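Local atomic coordinates of putative phosphohistidine phosphatase, SixA (Nakamurella multipartita, PDB entry 4HBZ), a protein that probably acts as a phosphohistidine phosphatase of the SixA type, removing phosphate from phosphorylated histidines. Residues L22-H27 against V115-H120; R35-P40 against S69-T74; P61-V66 against I83-R88; R152-G157 against Q179-P184. All blocks are in the same frame, centred on the assembly; numbering follows the deposited sequence.

Contact 1 (L22-H27 against V115-H120); sequences LVLMRH and VLVVGH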
loop_
_atom_site.group_PDB
_atom_site.type_symbol
_atom_site.label_atom_id
_atom_site.label_comp_id
_atom_site.label_asym_id
_atom_site.label_seq_id
_atom_site.Cartn_x
_atom_site.Cartn_y
_atom_site.Cartn_z
ATOM N N LEU A 22 4.234 -1.674 -6.589
ATOM C CA LEU A 22 3.929 -1.490 -5.190
ATOM C C LEU A 22 2.495 -1.072 -4.988
ATOM O O LEU A 22 2.022 -0.144 -5.648
ATOM C CB LEU A 22 4.828 -0.394 -4.612
ATOM C CG LEU A 22 4.623 -0.042 -3.160
ATOM C CD1 LEU A 22 4.952 -1.212 -2.261
ATOM C CD2 LEU A 22 5.466 1.186 -2.756
ATOM N N VAL A 23 1.764 -1.771 -4.133
ATOM C CA VAL A 23 0.374 -1.444 -3.840
ATOM C C VAL A 23 0.327 -1.012 -2.370
ATOM O O VAL A 23 0.738 -1.786 -1.478
ATOM C CB VAL A 23 -0.582 -2.628 -4.046
ATOM C CG1 VAL A 23 -2.010 -2.163 -3.778
ATOM C CG2 VAL A 23 -0.453 -3.141 -5.474
ATOM N N LEU A 24 -0.107 0.212 -2.135
ATOM C CA LEU A 24 -0.244 0.773 -0.815
ATOM C C LEU A 24 -1.718 0.864 -0.457
ATOM O O LEU A 24 -2.423 1.646 -1.081
ATOM C CB LEU A 24 0.423 2.131 -0.721
ATOM C CG LEU A 24 1.912 2.249 -0.957
ATOM C CD1 LEU A 24 2.373 3.674 -0.889
ATOM C CD2 LEU A 24 2.650 1.324 0.027
HETATM N N MSE A 25 -2.188 0.081 0.514
HETATM C CA MSE A 25 -3.601 -0.019 0.846
HETATM C C MSE A 25 -3.844 0.435 2.235
HETATM O O MSE A 25 -3.188 -0.018 3.183
HETATM C CB MSE A 25 -4.055 -1.477 0.657
HETATM C CG MSE A 25 -5.554 -1.577 0.885
HETATM SE SE MSE A 25 -6.195 -3.345 0.301
HETATM C CE MSE A 25 -8.141 -2.960 0.507
ATOM N N ARG A 26 -4.888 1.232 2.389
ATOM C CA ARG A 26 -5.437 1.531 3.723
ATOM C C ARG A 26 -6.522 0.496 4.037
ATOM O O ARG A 26 -7.373 0.196 3.185
ATOM C CB ARG A 26 -6.039 2.949 3.736
ATOM C CG ARG A 26 -6.675 3.306 5.068
ATOM C CD ARG A 26 -7.304 4.677 5.009
ATOM N NE ARG A 26 -7.888 5.043 6.292
ATOM C CZ ARG A 26 -8.532 6.197 6.507
ATOM N NH1 ARG A 26 -8.659 7.090 5.572
ATOM N NH2 ARG A 26 -8.966 6.473 7.737
ATOM N N HIS A 27 -6.483 -0.064 5.233
ATOM C CA HIS A 27 -7.494 -1.037 5.637
ATOM C C HIS A 27 -8.902 -0.485 5.394
ATOM O O HIS A 27 -9.151 0.722 5.444
ATOM C CB HIS A 27 -7.353 -1.445 7.107
ATOM C CG HIS A 27 -7.590 -0.338 8.064
ATOM N ND1 HIS A 27 -8.847 0.115 8.402
ATOM C CD2 HIS A 27 -6.705 0.454 8.733
ATOM C CE1 HIS A 27 -8.726 1.135 9.221
ATOM N NE2 HIS A 27 -7.440 1.356 9.447
ATOM N N VAL A 115 4.533 -6.118 -4.559
ATOM C CA VAL A 115 4.396 -6.020 -3.092
ATOM C C VAL A 115 3.155 -5.257 -2.701
ATOM O O VAL A 115 2.901 -4.205 -3.235
ATOM C CB VAL A 115 5.640 -5.375 -2.461
ATOM C CG1 VAL A 115 5.456 -5.161 -0.991
ATOM C CG2 VAL A 115 6.890 -6.189 -2.744
ATOM N N LEU A 116 2.380 -5.816 -1.771
ATOM C CA LEU A 116 1.221 -5.164 -1.198
ATOM C C LEU A 116 1.531 -4.786 0.250
ATOM O O LEU A 116 1.980 -5.640 1.016
ATOM C CB LEU A 116 0.055 -6.157 -1.238
ATOM C CG LEU A 116 -1.226 -5.717 -0.496
ATOM C CD1 LEU A 116 -1.830 -4.424 -1.062
ATOM C CD2 LEU A 116 -2.288 -6.831 -0.505
ATOM N N VAL A 117 1.189 -3.573 0.613
ATOM C CA VAL A 117 1.280 -3.076 1.982
ATOM C C VAL A 117 -0.120 -2.793 2.481
ATOM O O VAL A 117 -0.836 -2.064 1.821
ATOM C CB VAL A 117 2.127 -1.802 2.078
ATOM C CG1 VAL A 117 2.222 -1.255 3.506
ATOM C CG2 VAL A 117 3.535 -2.029 1.492
ATOM N N VAL A 118 -0.534 -3.356 3.624
ATOM C CA VAL A 118 -1.841 -3.090 4.199
ATOM C C VAL A 118 -1.619 -2.421 5.550
ATOM O O VAL A 118 -1.090 -3.007 6.493
ATOM C CB VAL A 118 -2.663 -4.391 4.338
ATOM C CG1 VAL A 118 -4.078 -4.048 4.798
ATOM C CG2 VAL A 118 -2.724 -5.175 2.995
ATOM N N GLY A 119 -1.961 -1.152 5.589
ATOM C CA GLY A 119 -1.742 -0.384 6.796
ATOM C C GLY A 119 -2.799 0.655 7.076
ATOM O O GLY A 119 -3.969 0.500 6.745
ATOM N N HIS A 120 -2.368 1.745 7.729
ATOM C CA HIS A 120 -3.264 2.738 8.279
ATOM C C HIS A 120 -2.971 4.132 7.712
ATOM O O HIS A 120 -1.804 4.450 7.410
ATOM C CB HIS A 120 -3.044 2.848 9.815
ATOM C CG HIS A 120 -3.179 1.543 10.546
ATOM N ND1 HIS A 120 -4.373 1.155 11.111
ATOM C CD2 HIS A 120 -2.321 0.502 10.707
ATOM C CE1 HIS A 120 -4.231 -0.068 11.625
ATOM N NE2 HIS A 120 -2.995 -0.473 11.409
#
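V23 N donates to V115 O at 2.8 Å, the first rung of a parallel ladder that continues through V117 N to V23 O, M25 N to V117 O and G119 N to M25 O. The last of these is nearly straight, 176° at the hydrogen. H27 N, just past the strand, adds a fifth bond to G119 O at 3.0 Å. The alternate peptides serve the flanking strands: L22, L24 and R26 pair with L162, A160 and T158, and L116 pairs with V65. Beside the ladder, V23 CG1 packs on L116 CD1 at 3.5 Å, while L24 CD2 and V117 CG2 lie side by side on the other face. The R26 guanidinium gives NH1 to F154 O. H27 CG stands between its own N and carbonyl carbon (chi1 65°). In the ring beyond it, H27 CD2 lies 3.4 Å from H120 ND1, and H120 NE2 is bonded to S69 OG. An alanine in place of H27 would keep the backbone bond but would probably open a gap beside H120. Strand ends carrying an Arg-His pair and a Gly-His pair side by side are consistent with the phosphate pocket of the histidine phosphatase superfamily.

Contact 2 (R35-P40 against S69-T74); sequences RDHDRP and STAART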
loop_
_atom_site.group_PDB
_atom_site.type_symbol
_atom_site.label_atom_id
_atom_site.label_comp_id
_atom_site.label_asym_id
_atom_site.label_seq_id
_atom_site.Cartn_x
_atom_site.Cartn_y
_atom_site.Cartn_z
ATOM N N ARG A 35 -10.442 -2.850 22.735
ATOM C CA ARG A 35 -9.051 -2.520 22.404
ATOM C C ARG A 35 -8.980 -2.109 20.946
ATOM O O ARG A 35 -9.498 -2.819 20.083
ATOM C CB ARG A 35 -8.141 -3.724 22.626
ATOM C CG ARG A 35 -7.944 -4.130 24.075
ATOM C CD ARG A 35 -6.577 -4.784 24.209
ATOM N NE ARG A 35 -6.433 -5.864 23.246
ATOM C CZ ARG A 35 -6.036 -7.103 23.540
ATOM N NH1 ARG A 35 -5.670 -7.418 24.773
ATOM N NH2 ARG A 35 -5.969 -8.018 22.586
ATOM N N ASP A 36 -8.330 -0.979 20.640
ATOM C CA ASP A 36 -8.266 -0.549 19.255
ATOM C C ASP A 36 -7.703 -1.614 18.306
ATOM O O ASP A 36 -8.229 -1.842 17.240
ATOM C CB ASP A 36 -7.425 0.727 19.102
ATOM C CG ASP A 36 -7.288 1.125 17.651
ATOM O OD1 ASP A 36 -8.223 1.856 17.171
ATOM O OD2 ASP A 36 -6.340 0.659 16.954
ATOM N N HIS A 37 -6.675 -2.303 18.751
ATOM C CA HIS A 37 -5.979 -3.238 17.864
ATOM C C HIS A 37 -6.941 -4.384 17.456
ATOM O O HIS A 37 -6.778 -4.929 16.355
ATOM C CB HIS A 37 -4.756 -3.762 18.637
ATOM C CG HIS A 37 -3.753 -4.496 17.820
ATOM N ND1 HIS A 37 -3.671 -5.865 17.826
ATOM C CD2 HIS A 37 -2.738 -4.056 17.035
ATOM C CE1 HIS A 37 -2.654 -6.244 17.068
ATOM N NE2 HIS A 37 -2.077 -5.163 16.570
ATOM N N ASP A 38 -7.975 -4.661 18.238
ATOM C CA ASP A 38 -8.986 -5.725 17.980
ATOM C C ASP A 38 -10.175 -5.283 17.158
ATOM O O ASP A 38 -11.102 -6.112 16.859
ATOM C CB ASP A 38 -9.553 -6.263 19.304
ATOM C CG ASP A 38 -8.509 -7.004 20.115
ATOM O OD1 ASP A 38 -7.552 -7.539 19.506
ATOM O OD2 ASP A 38 -8.660 -7.060 21.351
ATOM N N ARG A 39 -10.253 -3.988 16.804
ATOM C CA ARG A 39 -11.451 -3.534 16.089
ATOM C C ARG A 39 -11.614 -4.277 14.745
ATOM O O ARG A 39 -10.701 -4.321 13.929
ATOM C CB ARG A 39 -11.345 -2.030 15.784
ATOM C CG ARG A 39 -11.498 -1.186 17.048
ATOM C CD ARG A 39 -11.039 0.258 16.855
ATOM N NE ARG A 39 -11.824 0.850 15.789
ATOM C CZ ARG A 39 -11.386 1.659 14.856
ATOM N NH1 ARG A 39 -10.117 2.057 14.818
ATOM N NH2 ARG A 39 -12.237 2.042 13.895
ATOM N N PRO A 40 -12.801 -4.868 14.513
ATOM C CA PRO A 40 -13.013 -5.643 13.313
ATOM C C PRO A 40 -13.502 -4.781 12.162
ATOM O O PRO A 40 -13.990 -3.662 12.364
ATOM C CB PRO A 40 -14.114 -6.596 13.751
ATOM C CG PRO A 40 -14.975 -5.753 14.605
ATOM C CD PRO A 40 -13.960 -4.914 15.421
ATOM N N SER A 69 0.052 -4.624 8.750
ATOM C CA SER A 69 -0.131 -4.308 10.166
ATOM C C SER A 69 -0.781 -5.472 10.917
ATOM O O SER A 69 -1.642 -6.179 10.403
ATOM C CB SER A 69 -1.021 -3.078 10.290
ATOM O OG SER A 69 -1.398 -2.852 11.613
ATOM N N THR A 70 -0.380 -5.641 12.168
ATOM C CA THR A 70 -0.889 -6.705 13.020
ATOM C C THR A 70 -2.317 -6.455 13.527
ATOM O O THR A 70 -2.943 -7.356 14.073
ATOM C CB THR A 70 0.030 -6.922 14.204
ATOM O OG1 THR A 70 0.268 -5.646 14.826
ATOM C CG2 THR A 70 1.362 -7.581 13.737
ATOM N N ALA A 71 -2.856 -5.252 13.324
ATOM C CA ALA A 71 -4.211 -4.949 13.794
ATOM C C ALA A 71 -5.212 -5.933 13.151
ATOM O O ALA A 71 -5.043 -6.343 11.973
ATOM C CB ALA A 71 -4.610 -3.539 13.471
ATOM N N ALA A 72 -6.266 -6.251 13.872
ATOM C CA ALA A 72 -7.345 -7.110 13.311
ATOM C C ALA A 72 -7.857 -6.542 11.970
ATOM O O ALA A 72 -8.075 -7.264 11.024
ATOM C CB ALA A 72 -8.475 -7.299 14.289
ATOM N N ARG A 73 -8.049 -5.236 11.887
ATOM C CA ARG A 73 -8.691 -4.669 10.721
ATOM C C ARG A 73 -7.868 -4.738 9.466
ATOM O O ARG A 73 -8.400 -4.883 8.355
ATOM C CB ARG A 73 -9.169 -3.234 10.997
ATOM C CG ARG A 73 -8.075 -2.219 11.392
ATOM C CD ARG A 73 -8.741 -0.980 11.976
ATOM N NE ARG A 73 -7.832 0.059 12.470
ATOM C CZ ARG A 73 -7.382 0.140 13.733
ATOM N NH1 ARG A 73 -7.544 -0.861 14.618
ATOM N NH2 ARG A 73 -6.734 1.219 14.127
ATOM N N THR A 74 -6.549 -4.634 9.605
ATOM C CA THR A 74 -5.629 -4.814 8.496
ATOM C C THR A 74 -5.508 -6.314 8.118
ATOM O O THR A 74 -5.564 -6.682 6.962
ATOM C CB THR A 74 -4.254 -4.179 8.830
ATOM O OG1 THR A 74 -3.936 -4.483 10.189
ATOM C CG2 THR A 74 -4.324 -2.656 8.701
HETATM O O HOH W 1 -8.225 -3.631 14.321
#
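R73 grips D36 OD2 with two nitrogens. The arginine CB lies 3.5 Å from R39 O. CG sits between the backbone N and the carbonyl carbon (chi1 60°), and the chain then runs extended to R73 NE, which has R39 NH1 3.8 Å away. R39 NH1 also lies over the centre of the R73 guanidinium face, 3.5 Å from CZ. At the tip, NH2 meets the syn lone pair of D36 OD2 at 2.9 Å. NH1 reaches the same oxygen at 3.0 Å from above the carboxylate plane, adds a weak bond to D36 O, and donates to water 1, which also accepts from R73 N. This arginine belongs to the Ser-x-x-x-Arg stretch S69-R73 at the start of helix 72-81 and probably lines the phosphate pocket, as in relatives. S69 OG accepts from A71 N in an ST turn, and A71 is the N-cap residue. D36 OD1 takes R39 NH1 at 3.0 Å, R39 NE donates to G31 O, and D36 OD2 also bonds Y94 OH. An alanine at D36 would probably leave the two close, like-charged guanidiniums without their shared carboxylate and Y94 OH without this mate. A72 N donates to H37 O at 2.9 Å. H37 NE2 donates in its ring plane to T70 OG1 at 3.0 Å, an oxygen also bonded to D91, while A71 CA lies over the imidazole face in a CH-pi contact.

Contact 3 (P61-V66 against I83-R88); sequences PAVDVV and ISAQVR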
loop_
_atom_site.group_PDB
_atom_site.type_symbol
_atom_site.label_atom_id
_atom_site.label_comp_id
_atom_site.label_asym_id
_atom_site.label_seq_id
_atom_site.Cartn_x
_atom_site.Cartn_y
_atom_site.Cartn_z
ATOM N N PRO A 61 -0.339 -8.019 -11.692
ATOM C CA PRO A 61 0.338 -9.260 -11.438
ATOM C C PRO A 61 0.073 -9.814 -10.077
ATOM O O PRO A 61 -0.201 -9.054 -9.131
ATOM C CB PRO A 61 1.831 -8.883 -11.622
ATOM C CG PRO A 61 1.806 -7.652 -12.453
ATOM C CD PRO A 61 0.603 -6.916 -11.948
ATOM N N ALA A 62 0.175 -11.127 -9.939
ATOM C CA ALA A 62 -0.048 -11.746 -8.645
ATOM C C ALA A 62 0.877 -11.149 -7.595
ATOM O O ALA A 62 2.059 -10.940 -7.833
ATOM C CB ALA A 62 0.195 -13.252 -8.703
ATOM N N VAL A 63 0.317 -10.849 -6.446
ATOM C CA VAL A 63 1.144 -10.295 -5.375
ATOM C C VAL A 63 2.127 -11.382 -4.914
ATOM O O VAL A 63 1.766 -12.515 -4.647
ATOM C CB VAL A 63 0.271 -9.773 -4.214
ATOM C CG1 VAL A 63 1.105 -9.461 -2.987
ATOM C CG2 VAL A 63 -0.530 -8.560 -4.652
ATOM N N ASP A 64 3.397 -10.980 -4.731
ATOM C CA ASP A 64 4.428 -11.905 -4.261
ATOM C C ASP A 64 4.599 -11.891 -2.752
ATOM O O ASP A 64 4.853 -12.939 -2.131
ATOM C CB ASP A 64 5.782 -11.649 -4.912
ATOM C CG ASP A 64 5.719 -11.776 -6.415
ATOM O OD1 ASP A 64 5.350 -12.899 -6.894
ATOM O OD2 ASP A 64 5.969 -10.765 -7.118
ATOM N N VAL A 65 4.494 -10.702 -2.167
ATOM C CA VAL A 65 4.780 -10.479 -0.743
ATOM C C VAL A 65 3.816 -9.424 -0.206
ATOM O O VAL A 65 3.556 -8.425 -0.882
ATOM C CB VAL A 65 6.232 -9.983 -0.559
ATOM C CG1 VAL A 65 6.544 -9.685 0.884
ATOM C CG2 VAL A 65 7.216 -11.009 -1.126
ATOM N N VAL A 66 3.271 -9.662 0.986
ATOM C CA VAL A 66 2.416 -8.683 1.649
ATOM C C VAL A 66 3.153 -8.306 2.936
ATOM O O VAL A 66 3.711 -9.182 3.636
ATOM C CB VAL A 66 1.062 -9.281 2.033
ATOM C CG1 VAL A 66 0.174 -8.231 2.671
ATOM C CG2 VAL A 66 0.384 -9.827 0.795
ATOM N N ILE A 83 -6.081 -12.701 -1.602
ATOM C CA ILE A 83 -4.710 -12.816 -2.034
ATOM C C ILE A 83 -3.942 -13.809 -1.179
ATOM O O ILE A 83 -3.904 -13.665 0.057
ATOM C CB ILE A 83 -4.091 -11.423 -2.015
ATOM C CG1 ILE A 83 -4.755 -10.537 -3.105
ATOM C CG2 ILE A 83 -2.566 -11.447 -2.270
ATOM C CD1 ILE A 83 -4.470 -9.052 -2.995
ATOM N N SER A 84 -3.372 -14.809 -1.844
ATOM C CA SER A 84 -2.538 -15.823 -1.233
ATOM C C SER A 84 -1.123 -15.434 -1.641
ATOM O O SER A 84 -0.760 -15.446 -2.827
ATOM C CB SER A 84 -2.938 -17.219 -1.749
ATOM O OG SER A 84 -2.138 -18.242 -1.186
ATOM N N ALA A 85 -0.329 -15.041 -0.671
ATOM C CA ALA A 85 1.052 -14.674 -0.924
ATOM C C ALA A 85 1.772 -14.878 0.392
ATOM O O ALA A 85 1.153 -15.188 1.387
ATOM C CB ALA A 85 1.155 -13.229 -1.391
ATOM N N GLN A 86 3.061 -14.725 0.414
ATOM C CA GLN A 86 3.738 -14.786 1.707
ATOM C C GLN A 86 3.440 -13.469 2.432
ATOM O O GLN A 86 3.489 -12.418 1.805
ATOM C CB GLN A 86 5.229 -15.043 1.560
ATOM C CG GLN A 86 6.011 -14.140 0.644
ATOM C CD GLN A 86 7.520 -14.532 0.551
ATOM O OE1 GLN A 86 8.276 -14.364 1.509
ATOM N NE2 GLN A 86 7.943 -15.048 -0.609
ATOM N N VAL A 87 3.125 -13.544 3.718
ATOM C CA VAL A 87 2.733 -12.359 4.493
ATOM C C VAL A 87 3.724 -12.120 5.621
ATOM O O VAL A 87 4.114 -13.069 6.321
ATOM C CB VAL A 87 1.319 -12.468 5.066
ATOM C CG1 VAL A 87 0.920 -11.161 5.782
ATOM C CG2 VAL A 87 0.319 -12.899 4.018
ATOM N N ARG A 88 4.161 -10.871 5.752
ATOM C CA ARG A 88 5.002 -10.407 6.844
ATOM C C ARG A 88 4.142 -9.496 7.707
ATOM O O ARG A 88 3.876 -8.353 7.319
ATOM C CB ARG A 88 6.177 -9.662 6.271
ATOM C CG ARG A 88 7.074 -10.532 5.348
ATOM C CD ARG A 88 7.945 -9.758 4.359
ATOM N NE ARG A 88 9.087 -9.143 4.989
ATOM C CZ ARG A 88 10.335 -9.639 5.016
ATOM N NH1 ARG A 88 11.250 -8.950 5.682
ATOM N NH2 ARG A 88 10.671 -10.802 4.461
HETATM O O HOH W 2 -0.553 -13.957 -4.939
HETATM O O HOH W 3 4.264 -15.527 -2.102
#
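V66 is gripped by the strand beside it at both of its backbone polar atoms. Its N donates to Q86 O at 2.9 Å, and its O accepts from R88 N at 2.7 Å, the donor tilted 20° from the carbonyl plane. These two bonds define a short parallel pairing, V65 with Q86 and V66 with V87, supplemented by CA-H contacts from V65 to Q86 O and from V87 to V66 O. Before the pairing starts the two segments part, and water takes over: water 3 donates to D64 O and accepts from Q86 N, while water 2 joins V63 O to S84 O. In the same region A85 CB points at the 61-66 segment, lying 3.4 Å from V63 O and 4.1 Å from V66 CG2. V63 CB meets I83 CG2 at 3.8 Å. Q86 CG, set between its backbone N and carbonyl carbon (chi1 52°), comes 3.2 Å from D64 O.

Further out, D64 OD2 accepts from S113 N and T114 N, tying the turn just before strand 65-69 to the neighbouring strand 114-119, with V65 and L116 paired in the backbone. The side chains of V66 and V87 both rest on L78 of helix 72-81, which links the two strands in a beta-alpha-beta unit. I83 packs against L56, R57 and L116. The chemistry thus divides: V66 and V87 pack on the helix side, whereas water 3 links an acceptor to a donor across the widening gap and water 2 donates to two carbonyls that could not bond each other.

Contact 4 (R152-G157 against Q179-P184); sequences RHFAAG and QLVQHP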
loop_
_atom_site.group_PDB
_atom_site.type_symbol
_atom_site.label_atom_id
_atom_site.label_comp_id
_atom_site.label_asym_id
_atom_site.label_seq_id
_atom_site.Cartn_x
_atom_site.Cartn_y
_atom_site.Cartn_z
ATOM N N ARG A 152 -5.045 12.809 -2.368
ATOM C CA ARG A 152 -5.668 13.685 -1.429
ATOM C C ARG A 152 -6.932 13.097 -0.813
ATOM O O ARG A 152 -7.333 13.498 0.291
ATOM C CB ARG A 152 -5.980 15.016 -2.111
ATOM C CG ARG A 152 -7.080 14.978 -3.195
ATOM C CD ARG A 152 -7.146 16.296 -3.913
ATOM N NE ARG A 152 -8.188 16.382 -4.935
ATOM C CZ ARG A 152 -8.081 15.902 -6.169
ATOM N NH1 ARG A 152 -6.969 15.293 -6.595
ATOM N NH2 ARG A 152 -9.093 16.052 -7.017
ATOM N N HIS A 153 -7.564 12.176 -1.528
ATOM C CA HIS A 153 -8.668 11.383 -0.996
ATOM C C HIS A 153 -8.196 9.967 -0.841
ATOM O O HIS A 153 -7.672 9.366 -1.793
ATOM C CB HIS A 153 -9.842 11.445 -1.945
ATOM C CG HIS A 153 -10.452 12.803 -2.003
ATOM N ND1 HIS A 153 -10.474 13.547 -3.157
ATOM C CD2 HIS A 153 -10.976 13.601 -1.031
ATOM C CE1 HIS A 153 -10.991 14.736 -2.902
ATOM N NE2 HIS A 153 -11.290 14.805 -1.620
ATOM N N PHE A 154 -8.286 9.459 0.382
ATOM C CA PHE A 154 -7.734 8.146 0.664
ATOM C C PHE A 154 -8.504 7.518 1.802
ATOM O O PHE A 154 -7.966 7.187 2.874
ATOM C CB PHE A 154 -6.194 8.249 0.908
ATOM C CG PHE A 154 -5.412 7.037 0.446
ATOM C CD1 PHE A 154 -5.425 5.862 1.164
ATOM C CD2 PHE A 154 -4.719 7.060 -0.734
ATOM C CE1 PHE A 154 -4.743 4.739 0.742
ATOM C CE2 PHE A 154 -4.026 5.953 -1.146
ATOM C CZ PHE A 154 -4.033 4.786 -0.407
ATOM N N ALA A 155 -9.798 7.264 1.547
ATOM C CA ALA A 155 -10.682 6.683 2.559
ATOM C C ALA A 155 -10.329 5.242 2.850
ATOM O O ALA A 155 -9.640 4.603 2.079
ATOM C CB ALA A 155 -12.106 6.720 2.013
ATOM N N ALA A 156 -10.824 4.714 3.949
ATOM C CA ALA A 156 -10.614 3.340 4.318
ATOM C C ALA A 156 -10.970 2.414 3.149
ATOM O O ALA A 156 -12.070 2.478 2.592
ATOM C CB ALA A 156 -11.484 2.994 5.527
ATOM N N GLY A 157 -10.031 1.545 2.789
ATOM C CA GLY A 157 -10.196 0.605 1.687
ATOM C C GLY A 157 -9.534 1.019 0.394
ATOM O O GLY A 157 -9.418 0.221 -0.544
ATOM N N GLN A 179 0.580 5.112 -10.614
ATOM C CA GLN A 179 -0.171 4.591 -11.761
ATOM C C GLN A 179 -1.673 4.849 -11.631
ATOM O O GLN A 179 -2.327 5.224 -12.619
ATOM C CB GLN A 179 0.106 3.089 -11.987
ATOM C CG GLN A 179 1.582 2.727 -12.174
ATOM C CD GLN A 179 2.235 3.573 -13.235
ATOM O OE1 GLN A 179 1.812 3.547 -14.397
ATOM N NE2 GLN A 179 3.231 4.366 -12.853
ATOM N N LEU A 180 -2.191 4.585 -10.445
ATOM C CA LEU A 180 -3.610 4.726 -10.184
ATOM C C LEU A 180 -3.913 4.720 -8.718
ATOM O O LEU A 180 -3.175 4.151 -7.907
ATOM C CB LEU A 180 -4.418 3.676 -10.915
ATOM C CG LEU A 180 -4.174 2.258 -10.626
ATOM C CD1 LEU A 180 -5.316 1.766 -9.725
ATOM C CD2 LEU A 180 -4.181 1.432 -11.912
ATOM N N VAL A 181 -5.060 5.324 -8.387
ATOM C CA VAL A 181 -5.640 5.238 -7.066
ATOM C C VAL A 181 -7.044 4.669 -7.273
ATOM O O VAL A 181 -7.837 5.244 -8.044
ATOM C CB VAL A 181 -5.649 6.577 -6.310
ATOM C CG1 VAL A 181 -6.253 6.409 -4.907
ATOM C CG2 VAL A 181 -4.258 7.197 -6.262
ATOM N N GLN A 182 -7.313 3.525 -6.630
ATOM C CA GLN A 182 -8.629 2.864 -6.661
ATOM C C GLN A 182 -9.328 3.096 -5.352
ATOM O O GLN A 182 -8.882 2.672 -4.291
ATOM C CB GLN A 182 -8.469 1.366 -6.896
ATOM C CG GLN A 182 -8.126 1.035 -8.335
ATOM C CD GLN A 182 -9.238 1.346 -9.307
ATOM O OE1 GLN A 182 -8.980 1.926 -10.368
ATOM N NE2 GLN A 182 -10.476 0.996 -8.966
ATOM N N HIS A 183 -10.453 3.781 -5.433
ATOM C CA HIS A 183 -11.242 4.133 -4.282
ATOM C C HIS A 183 -12.293 3.071 -3.953
ATOM O O HIS A 183 -12.705 2.290 -4.805
ATOM C CB HIS A 183 -11.900 5.515 -4.533
ATOM C CG HIS A 183 -10.895 6.587 -4.803
ATOM N ND1 HIS A 183 -10.364 7.359 -3.790
ATOM C CD2 HIS A 183 -10.223 6.921 -5.916
ATOM C CE1 HIS A 183 -9.468 8.171 -4.286
ATOM N NE2 HIS A 183 -9.330 7.917 -5.565
ATOM N N PRO A 184 -12.743 3.020 -2.700
ATOM C CA PRO A 184 -13.634 1.950 -2.294
ATOM C C PRO A 184 -14.984 2.091 -2.982
ATOM O O PRO A 184 -15.373 3.192 -3.405
ATOM C CB PRO A 184 -13.806 2.122 -0.798
ATOM C CG PRO A 184 -13.071 3.344 -0.434
ATOM C CD PRO A 184 -12.340 3.865 -1.572
HETATM O O HOH W 4 -10.223 0.381 -3.191
#
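The contact lies where edge strand 177-182, which carries a classic beta bulge at Q179 and L180 opposite V161, runs out alongside the loop leading into strand 159-164; P184 and H183 meet A156 and H153 there. It is packing without a direct hydrogen bond, and the touching parts of the two segments are inclined at 57°. The proline ring does most of the work: its CG approaches A156 O to 3.3 Å, with A155 CB 4.3 Å from the same CG. G157 lies beside this ring. With its phi of 100°, any CB would be pressed against the carbonyl oxygen of A156, which explains the glycine; such a CB would also lie near P184 CB. Farther back, H183 turns its ring edge to the loop, CE1 lying 3.3 Å from H153 O, with that oxygen near the plane of the imidazole. V181 CG1 reaches F154 CE2 at a loose 4.4 Å. The polar connection is indirect: water 4 donates to G157 O at 2.8 Å and to Q182 O at 2.9 Å, joining the loop to the last residue of the strand. Around these residues, F154 packs on A160 of strand 159-164 and on I124 and P125 of helix 123-138, its carbonyl accepting from R26 NH1, while Q182 on the edge strand touches W55 of helix 43-59.

How the contacts relate
Contact 1, about 2 Å from the centre of the chain, joins the two middle strands of a six-stranded mixed sheet. Contact 3, its centre about 11 Å away, pairs outermost strand 86-90 with strand 65-69, the neighbour of strand 114-119; contact 4 lies at the other outermost strand, 177-182. The centres of contacts 3 and 4 are about 20 Å apart, on opposite sides of the chain's centre. Contact 2 sits beyond the sheet, about 15 Å from contact 1 between centres. Along the chain, contacts 2 and 3 alternate their segments within the span from 22-27 to 115-120, and contact 4 follows. Backbone bonds V118-S69 and R26-G157 link contact 1 to contacts 2 and 4, and H27 packing on R73 places the probable phosphate-binding arginine at the strand ends.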